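PDB 6IO1: aminotransferase, class III, which catalyses (S)-enantioselective omega-transamination as a thermostable pyridoxal-phosphate-dependent enzyme of the class-III aminotransferase family. Local coordinates for the interface of chains A and B. Residues are numbered along the deposited sequence; one frame, centred on the assembly and turned at random. Chains: chain A/B, Aminotransferase, class III.

Contact 1: the interface of chains A and B. Residues chain A 101-102, 105, 113-115, 303; chain B 17-20, 30.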
ATOM      1  N   ALA A 101       4.656  10.276 -15.134  1.00 13.28           N
ATOM      2  CA  ALA A 101       5.337  11.287 -14.329  1.00 14.50           C
ATOM      3  C   ALA A 101       5.387  12.625 -15.059  1.00 15.03           C
ATOM      4  O   ALA A 101       5.080  13.676 -14.479  1.00 14.61           O
ATOM      5  CB  ALA A 101       6.745  10.811 -13.972  1.00 12.96           C
ATOM      6  N   ALA A 102       5.747  12.602 -16.346  1.00 15.83           N
ATOM      7  CA  ALA A 102       5.790  13.845 -17.116  1.00 15.90           C
ATOM      8  C   ALA A 102       4.403  14.471 -17.241  1.00 16.96           C
ATOM      9  O   ALA A 102       4.237  15.693 -17.089  1.00 19.42           O
ATOM     10  CB  ALA A 102       6.391  13.585 -18.498  1.00 18.14           C
ATOM     11  N   ALA A 105       3.452  16.088 -14.087  1.00 14.89           N
ATOM     12  CA  ALA A 105       4.182  17.346 -13.964  1.00 15.72           C
ATOM     13  C   ALA A 105       3.474  18.451 -14.731  1.00 15.32           C
ATOM     14  O   ALA A 105       3.421  19.602 -14.279  1.00 15.76           O
ATOM     15  CB  ALA A 105       5.617  17.177 -14.460  1.00 16.41           C
ATOM     16  N   ASP A 113       6.695  18.998  -9.939  1.00 16.24           N
ATOM     17  CA  ASP A 113       7.153  18.318 -11.136  1.00 16.02           C
ATOM     18  C   ASP A 113       7.881  17.007 -10.881  1.00 16.43           C
ATOM     19  O   ASP A 113       8.317  16.379 -11.853  1.00 17.12           O
ATOM     20  CB  ASP A 113       8.073  19.241 -11.950  1.00 16.92           C
ATOM     21  CG  ASP A 113       7.324  20.383 -12.609  1.00 18.38           C
ATOM     22  OD1 ASP A 113       6.081  20.309 -12.703  1.00 17.75           O
ATOM     23  OD2 ASP A 113       7.980  21.356 -13.038  1.00 20.80           O
ATOM     24  N   HIS A 114       8.040  16.559  -9.635  1.00 16.36           N
ATOM     25  CA  HIS A 114       8.774  15.321  -9.404  1.00 15.44           C
ATOM     26  C   HIS A 114       7.896  14.337  -8.645  1.00 13.61           C
ATOM     27  O   HIS A 114       7.309  14.689  -7.625  1.00 13.82           O
ATOM     28  CB  HIS A 114      10.075  15.621  -8.666  1.00 17.67           C
ATOM     29  CG  HIS A 114      10.866  16.726  -9.297  1.00 19.80           C
ATOM     30  ND1 HIS A 114      11.968  16.495 -10.092  1.00 20.79           N
ATOM     31  CD2 HIS A 114      10.699  18.070  -9.268  1.00 20.28           C
ATOM     32  CE1 HIS A 114      12.454  17.649 -10.515  1.00 22.58           C
ATOM     33  NE2 HIS A 114      11.702  18.620 -10.029  1.00 21.08           N
ATOM     34  N   PHE A 115       7.803  13.104  -9.136  1.00 16.36           N
ATOM     35  CA  PHE A 115       6.803  12.178  -8.623  1.00 14.42           C
ATOM     36  C   PHE A 115       7.407  10.825  -8.280  1.00 13.53           C
ATOM     37  O   PHE A 115       8.276  10.316  -8.994  1.00 15.04           O
ATOM     38  CB  PHE A 115       5.665  11.991  -9.635  1.00 15.08           C
ATOM     39  CG  PHE A 115       4.963  13.266  -9.989  1.00 15.95           C
ATOM     40  CD1 PHE A 115       5.434  14.070 -11.012  1.00 16.39           C
ATOM     41  CD2 PHE A 115       3.836  13.666  -9.295  1.00 16.05           C
ATOM     42  CE1 PHE A 115       4.795  15.246 -11.334  1.00 15.75           C
ATOM     43  CE2 PHE A 115       3.190  14.844  -9.613  1.00 16.55           C
ATOM     44  CZ  PHE A 115       3.669  15.634 -10.636  1.00 16.23           C
ATOM     45  N   VAL A 303       6.359  16.324  -5.597  1.00 13.67           N
ATOM     46  CA  VAL A 303       7.146  17.284  -4.846  1.00 14.01           C
ATOM     47  C   VAL A 303       7.627  18.380  -5.785  1.00 15.70           C
ATOM     48  O   VAL A 303       7.766  18.195  -7.007  1.00 16.63           O
ATOM     49  CB  VAL A 303       8.345  16.623  -4.126  1.00 14.56           C
ATOM     50  CG1 VAL A 303       7.872  15.486  -3.230  1.00 15.73           C
ATOM     51  CG2 VAL A 303       9.373  16.130  -5.129  1.00 15.67           C
TER
ATOM     52  N   ALA B  17      13.941  14.233 -15.452  1.00 18.02           N
ATOM     53  CA  ALA B  17      13.261  15.480 -15.122  1.00 17.32           C
ATOM     54  C   ALA B  17      12.160  15.285 -14.081  1.00 19.25           C
ATOM     55  O   ALA B  17      11.945  16.161 -13.235  1.00 17.73           O
ATOM     56  CB  ALA B  17      12.687  16.113 -16.389  1.00 17.78           C
ATOM     57  N   HIS B  18      11.444  14.156 -14.122  1.00 16.76           N
ATOM     58  CA  HIS B  18      10.192  14.049 -13.381  1.00 15.33           C
ATOM     59  C   HIS B  18      10.034  12.835 -12.471  1.00 16.35           C
ATOM     60  O   HIS B  18       9.052  12.794 -11.723  1.00 14.09           O
ATOM     61  CB  HIS B  18       8.998  14.059 -14.352  1.00 15.05           C
ATOM     62  CG  HIS B  18       8.998  15.216 -15.301  1.00 17.18           C
ATOM     63  ND1 HIS B  18       8.811  16.518 -14.889  1.00 17.12           N
ATOM     64  CD2 HIS B  18       9.148  15.266 -16.647  1.00 20.83           C
ATOM     65  CE1 HIS B  18       8.851  17.320 -15.937  1.00 19.55           C
ATOM     66  NE2 HIS B  18       9.054  16.586 -17.017  1.00 22.49           N
ATOM     67  N   HIS B  19      10.938  11.859 -12.494  1.00 18.13           N
ATOM     68  CA  HIS B  19      10.726  10.607 -11.769  1.00 17.11           C
ATOM     69  C   HIS B  19      11.626  10.551 -10.539  1.00 16.19           C
ATOM     70  O   HIS B  19      12.853  10.467 -10.662  1.00 16.83           O
ATOM     71  CB  HIS B  19      10.963   9.395 -12.666  1.00 16.40           C
ATOM     72  CG  HIS B  19      10.539   8.101 -12.042  1.00 16.08           C
ATOM     73  ND1 HIS B  19      10.905   6.873 -12.549  1.00 15.81           N
ATOM     74  CD2 HIS B  19       9.784   7.846 -10.947  1.00 16.42           C
ATOM     75  CE1 HIS B  19      10.391   5.918 -11.795  1.00 15.78           C
ATOM     76  NE2 HIS B  19       9.707   6.482 -10.816  1.00 17.63           N
ATOM     77  N   LEU B  20      11.008  10.588  -9.358  1.00 15.87           N
ATOM     78  CA  LEU B  20      11.710  10.468  -8.080  1.00 16.54           C
ATOM     79  C   LEU B  20      11.765   8.987  -7.721  1.00 16.75           C
ATOM     80  O   LEU B  20      10.909   8.466  -7.006  1.00 18.01           O
ATOM     81  CB  LEU B  20      11.006  11.292  -7.009  1.00 15.85           C
ATOM     82  CG  LEU B  20      11.738  11.566  -5.695  1.00 19.69           C
ATOM     83  CD1 LEU B  20      12.768  12.665  -5.875  1.00 22.20           C
ATOM     84  CD2 LEU B  20      10.742  11.937  -4.606  1.00 18.48           C
ATOM     85  N   ARG B  30      20.486  11.373 -11.847  1.00 20.02           N
ATOM     86  CA  ARG B  30      20.472  12.589 -12.655  1.00 23.39           C
ATOM     87  C   ARG B  30      21.650  12.627 -13.622  1.00 20.94           C
ATOM     88  O   ARG B  30      21.527  13.136 -14.743  1.00 24.03           O
ATOM     89  CB  ARG B  30      20.469  13.821 -11.750  1.00 23.00           C
ATOM     90  CG  ARG B  30      19.170  13.994 -10.986  1.00 25.48           C
ATOM     91  CD  ARG B  30      18.989  15.409 -10.470  1.00 27.00           C
ATOM     92  NE  ARG B  30      17.611  15.647 -10.049  1.00 27.41           N
ATOM     93  CZ  ARG B  30      17.133  16.828  -9.675  1.00 29.31           C
ATOM     94  NH1 ARG B  30      17.925  17.891  -9.649  1.00 32.66           N
ATOM     95  NH2 ARG B  30      15.863  16.945  -9.311  1.00 26.61           N
TER
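An N-terminal segment of chain B, the end of helix 8-18 and the residues after it, lies along strand 112-118 of chain A and forms a parallel beta bridge that pairs A:Phe115 with B:His19. Two backbone bonds define the bridge. A:Phe115 N donates to B:His18 O at 2.9 Å, and A:Phe115 O receives B:Leu20 N at 2.8 Å; in both the donor stands above the carbonyl plane, by 42° for B:Leu20 N, and not on a lone pair.

The tight part centres on B:His18, a residue with 103 Å² of its surface hidden by chain A. Its CG is anti to the carbonyl carbon (chi1 -53°), which directs the imidazole between strand 112-118 and helix 95-107. ND1 gives its N-H to A:Asp113 O at 3.1 Å, nearly in the ring plane and on a carbonyl lone pair, and this fixes the ring's rotation. The helix alanines lie against one face: A:Ala105 CB is 3.3 Å from ND1 and A:Ala102 CA 3.7 Å from CD2. B:Ala17 CB stands over the rim of the opposite face, so the ring is sandwiched. The A:Asp113 carboxylate is near but not in contact, and might modestly favour a protonated ring. An alanine here would probably lose the bond to A:Asp113 O and leave the alanine-lined surface of helix 95-107 poorly packed. A:His114 is also packed: B:Ala17 O sits above its ring face, 3.2 Å from ND1, where neither an N-H nor a lone pair of the ring points, so this is no hydrogen bond.

The B:Arg30 side is looser. The arginine extends from helix 26-32 and crosses A:His114 at about a right angle, yet its guanidinium NH2 stays 3.7 Å from A:His114 CE1, and only 10 Å² of it is hidden by chain A.

Strand pairing backed by one deeply packed histidine thus fastens the N-terminal segment of one subunit to its neighbour, probably helping to hold the dimer together.

Contact 2: the interface of chains A and B. Residues chain A 126, 130, 319-322; chain B 23, 122, 154, 157-158, 162, 174.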
ATOM      1  N   GLU A 126       2.205   8.384   3.750  1.00 16.52           N
ATOM      2  CA  GLU A 126       3.376   7.882   4.519  1.00 18.31           C
ATOM      3  C   GLU A 126       4.652   8.352   3.809  1.00 14.95           C
ATOM      4  O   GLU A 126       5.580   8.812   4.503  1.00 15.07           O
ATOM      5  CB  GLU A 126       3.333   6.355   4.594  1.00 18.52           C
ATOM      6  CG  GLU A 126       4.474   5.757   5.398  1.00 23.38           C
ATOM      7  CD  GLU A 126       4.460   6.107   6.875  1.00 29.35           C
ATOM      8  OE1 GLU A 126       5.413   5.720   7.582  1.00 32.26           O
ATOM      9  OE2 GLU A 126       3.497   6.763   7.317  1.00 32.33           O
ATOM     10  N   LYS A 130       7.469  11.062   5.272  1.00 14.55           N
ATOM     11  CA  LYS A 130       8.874  10.677   5.314  1.00 14.88           C
ATOM     12  C   LYS A 130       9.727  11.607   4.464  1.00 15.97           C
ATOM     13  O   LYS A 130      10.856  11.936   4.841  1.00 16.21           O
ATOM     14  CB  LYS A 130       9.037   9.227   4.858  1.00 15.87           C
ATOM     15  CG  LYS A 130       8.390   8.214   5.788  1.00 18.94           C
ATOM     16  CD  LYS A 130       8.648   6.787   5.333  1.00 18.96           C
ATOM     17  CE  LYS A 130      10.100   6.394   5.550  1.00 18.53           C
ATOM     18  NZ  LYS A 130      10.413   5.062   4.964  1.00 21.33           N
ATOM     19  N   MET A 319      16.578   5.735   0.719  1.00 20.07           N
ATOM     20  CA  MET A 319      16.152   4.508   1.394  1.00 21.93           C
ATOM     21  C   MET A 319      14.652   4.528   1.695  1.00 18.29           C
ATOM     22  O   MET A 319      14.210   4.449   2.842  1.00 22.78           O
ATOM     23  CB  MET A 319      16.966   4.309   2.667  1.00 23.91           C
ATOM     24  CG  MET A 319      18.468   4.140   2.451  1.00 28.04           C
ATOM     25  SD  MET A 319      18.983   2.476   1.967  1.00 36.13           S
ATOM     26  CE  MET A 319      18.715   2.486   0.198  1.00 25.19           C
ATOM     27  N   HIS A 320      13.861   4.623   0.631  1.00 17.20           N
ATOM     28  CA  HIS A 320      12.415   4.525   0.757  1.00 16.79           C
ATOM     29  C   HIS A 320      11.834   4.010  -0.548  1.00 17.93           C
ATOM     30  O   HIS A 320      12.277   4.404  -1.630  1.00 16.82           O
ATOM     31  CB  HIS A 320      11.768   5.867   1.110  1.00 17.99           C
ATOM     32  CG  HIS A 320      10.272   5.826   1.095  1.00 16.71           C
ATOM     33  ND1 HIS A 320       9.528   5.465   2.198  1.00 16.20           N
ATOM     34  CD2 HIS A 320       9.381   6.074   0.106  1.00 18.22           C
ATOM     35  CE1 HIS A 320       8.244   5.504   1.893  1.00 17.47           C
ATOM     36  NE2 HIS A 320       8.127   5.871   0.629  1.00 18.63           N
ATOM     37  N   GLY A 321      10.844   3.129  -0.436  1.00 17.92           N
ATOM     38  CA  GLY A 321      10.142   2.651  -1.606  1.00 18.82           C
ATOM     39  C   GLY A 321       9.242   1.462  -1.351  1.00 19.37           C
ATOM     40  O   GLY A 321       9.573   0.571  -0.564  1.00 19.57           O
ATOM     41  N   PHE A 322       8.102   1.438  -2.030  1.00 17.55           N
ATOM     42  CA  PHE A 322       7.194   0.305  -2.010  1.00 17.14           C
ATOM     43  C   PHE A 322       7.415  -0.534  -3.261  1.00 17.67           C
ATOM     44  O   PHE A 322       7.751  -0.010  -4.326  1.00 17.62           O
ATOM     45  CB  PHE A 322       5.741   0.770  -1.929  1.00 16.66           C
ATOM     46  CG  PHE A 322       5.422   1.526  -0.673  1.00 18.89           C
ATOM     47  CD1 PHE A 322       5.067   0.853   0.483  1.00 19.69           C
ATOM     48  CD2 PHE A 322       5.491   2.909  -0.645  1.00 17.42           C
ATOM     49  CE1 PHE A 322       4.778   1.545   1.638  1.00 19.23           C
ATOM     50  CE2 PHE A 322       5.203   3.607   0.509  1.00 18.51           C
ATOM     51  CZ  PHE A 322       4.847   2.925   1.652  1.00 21.08           C
TER
ATOM     52  N   LEU B  23      14.448   3.751  -3.829  1.00 17.43           N
ATOM     53  CA  LEU B  23      15.598   2.856  -3.671  1.00 18.28           C
ATOM     54  C   LEU B  23      16.647   3.104  -4.753  1.00 19.63           C
ATOM     55  O   LEU B  23      17.197   2.174  -5.347  1.00 19.91           O
ATOM     56  CB  LEU B  23      15.153   1.393  -3.669  1.00 18.53           C
ATOM     57  CG  LEU B  23      15.081   0.677  -2.318  1.00 20.63           C
ATOM     58  CD1 LEU B  23      16.472   0.475  -1.745  1.00 24.10           C
ATOM     59  CD2 LEU B  23      14.202   1.447  -1.343  1.00 19.33           C
ATOM     60  N   ALA B 122       4.277  -4.198   2.786  1.00 18.48           N
ATOM     61  CA  ALA B 122       4.247  -3.306   3.942  1.00 17.53           C
ATOM     62  C   ALA B 122       2.832  -3.155   4.480  1.00 15.71           C
ATOM     63  O   ALA B 122       2.618  -3.155   5.699  1.00 15.25           O
ATOM     64  CB  ALA B 122       4.833  -1.941   3.585  1.00 20.27           C
ATOM     65  N   TYR B 154      13.569  -7.507   7.093  1.00 24.06           N
ATOM     66  CA  TYR B 154      12.954  -6.481   6.255  1.00 24.69           C
ATOM     67  C   TYR B 154      11.480  -6.815   6.080  1.00 22.91           C
ATOM     68  O   TYR B 154      11.140  -7.839   5.479  1.00 22.47           O
ATOM     69  CB  TYR B 154      13.648  -6.365   4.899  1.00 24.87           C
ATOM     70  CG  TYR B 154      13.108  -5.218   4.077  1.00 27.67           C
ATOM     71  CD1 TYR B 154      13.565  -3.922   4.276  1.00 28.88           C
ATOM     72  CD2 TYR B 154      12.126  -5.426   3.118  1.00 28.34           C
ATOM     73  CE1 TYR B 154      13.066  -2.868   3.535  1.00 30.24           C
ATOM     74  CE2 TYR B 154      11.624  -4.379   2.374  1.00 28.83           C
ATOM     75  CZ  TYR B 154      12.097  -3.103   2.584  1.00 30.12           C
ATOM     76  OH  TYR B 154      11.596  -2.059   1.841  1.00 30.47           O
ATOM     77  N   ILE B 157       8.808  -0.520   4.633  1.00 28.03           N
ATOM     78  CA  ILE B 157       9.346   0.759   5.074  1.00 29.20           C
ATOM     79  C   ILE B 157       8.242   1.756   5.425  1.00 28.70           C
ATOM     80  O   ILE B 157       8.498   2.949   5.538  1.00 26.85           O
ATOM     81  CB  ILE B 157      10.307   1.341   4.020  1.00 26.02           C
ATOM     82  CG1 ILE B 157       9.787   1.093   2.600  1.00 23.16           C
ATOM     83  CG2 ILE B 157      11.690   0.739   4.167  1.00 28.70           C
ATOM     84  CD1 ILE B 157       8.630   1.978   2.182  1.00 24.00           C
ATOM     85  N   ALA B 158       7.014   1.282   5.607  1.00 27.30           N
ATOM     86  CA  ALA B 158       5.911   2.134   6.026  1.00 31.19           C
ATOM     87  C   ALA B 158       5.364   1.671   7.368  1.00 31.78           C
ATOM     88  O   ALA B 158       5.236   0.466   7.615  1.00 34.30           O
ATOM     89  CB  ALA B 158       4.783   2.145   5.004  1.00 30.47           C
ATOM     90  N   LEU B 162       8.095  -0.478   9.125  1.00 29.53           N
ATOM     91  CA  LEU B 162       9.387   0.197   9.179  1.00 28.94           C
ATOM     92  C   LEU B 162      10.088  -0.082  10.501  1.00 27.19           C
ATOM     93  O   LEU B 162      11.303  -0.309  10.533  1.00 28.64           O
ATOM     94  CB  LEU B 162       9.207   1.702   8.963  1.00 31.63           C
ATOM     95  CG  LEU B 162      10.436   2.610   9.101  1.00 30.94           C
ATOM     96  CD1 LEU B 162      11.591   2.166   8.208  1.00 31.35           C
ATOM     97  CD2 LEU B 162      10.067   4.058   8.816  1.00 28.83           C
ATOM     98  N   PHE B 174      14.591   9.598   8.523  1.00 23.31           N
ATOM     99  CA  PHE B 174      13.145   9.657   8.356  1.00 22.49           C
ATOM    100  C   PHE B 174      12.398   9.997   9.641  1.00 22.21           C
ATOM    101  O   PHE B 174      11.164   9.940   9.659  1.00 23.38           O
ATOM    102  CB  PHE B 174      12.636   8.339   7.771  1.00 22.30           C
ATOM    103  CG  PHE B 174      13.088   8.102   6.359  1.00 21.65           C
ATOM    104  CD1 PHE B 174      12.698   8.956   5.340  1.00 18.35           C
ATOM    105  CD2 PHE B 174      13.919   7.040   6.052  1.00 21.84           C
ATOM    106  CE1 PHE B 174      13.117   8.748   4.041  1.00 16.88           C
ATOM    107  CE2 PHE B 174      14.343   6.826   4.756  1.00 22.16           C
ATOM    108  CZ  PHE B 174      13.941   7.680   3.749  1.00 19.33           C
TER
HETATM  109  O   HOH W   1       9.766  -2.036   0.201  1.00 27.17           O
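The backbone of A:Gly321 is extended within segment 319-322, whereas B:Leu23 has positive phi (53°) and offers its N to A:His320 O at 3.2 Å, from above the carbonyl plane.

A:Lys130, from helix 121-138, reaches across with its chain bent at chi3 (71°). Its amine nitrogen NZ is gripped by B:Ile157 O at 2.9 Å, approached in the carbonyl plane, and by A:His320 ND1 of its own chain, also at 2.9 Å and nearly in the imidazole plane. Donation by the lysine requires that ND1 carry no proton; if the lysine is charged, as is likely, it would probably disfavour a proton there. CE of the lysine lies over one face of B:Phe174, 3.8 Å from the ring centroid, so the aliphatic chain is packed while its tip is bonded.

B:Ile157 places CG1 in the crowded position between backbone N and carbonyl carbon (chi1 39°), which carries CD1 over the centre of the A:Phe322 ring, 3.9 Å from the centroid. The same methyl also touches the A:His320 ring. B:Ala158 CB meets the A:Phe322 rim at CE1 and CZ, and A:Glu126 CG packs on that methyl from another side.

A water bridges the subunits, lying 2.7 Å from A:Gly321 O and 2.5 Å from the phenol OH of B:Tyr154, in the plane of the tyrosine ring.

Contact 1 and contact 2 share no residue, and the centres of their C-alpha atoms are about 19 Å apart. They are joined through chain B, whose N-terminal stretch passes from residues 17-20 in contact 1 to B:Leu23 in contact 2. In chain A, strand 112-118 serves contact 1 and the nearby helix 121-138 serves contact 2. B:Ala122 and B:Tyr154 of contact 2 also line the cofactor pocket, so that part of the interface adjoins a catalytic site. Two-fold symmetry repeats both patches with the chains exchanged; because contact 2 touches the rim of a cofactor pocket, dimer formation may help to shape the active site.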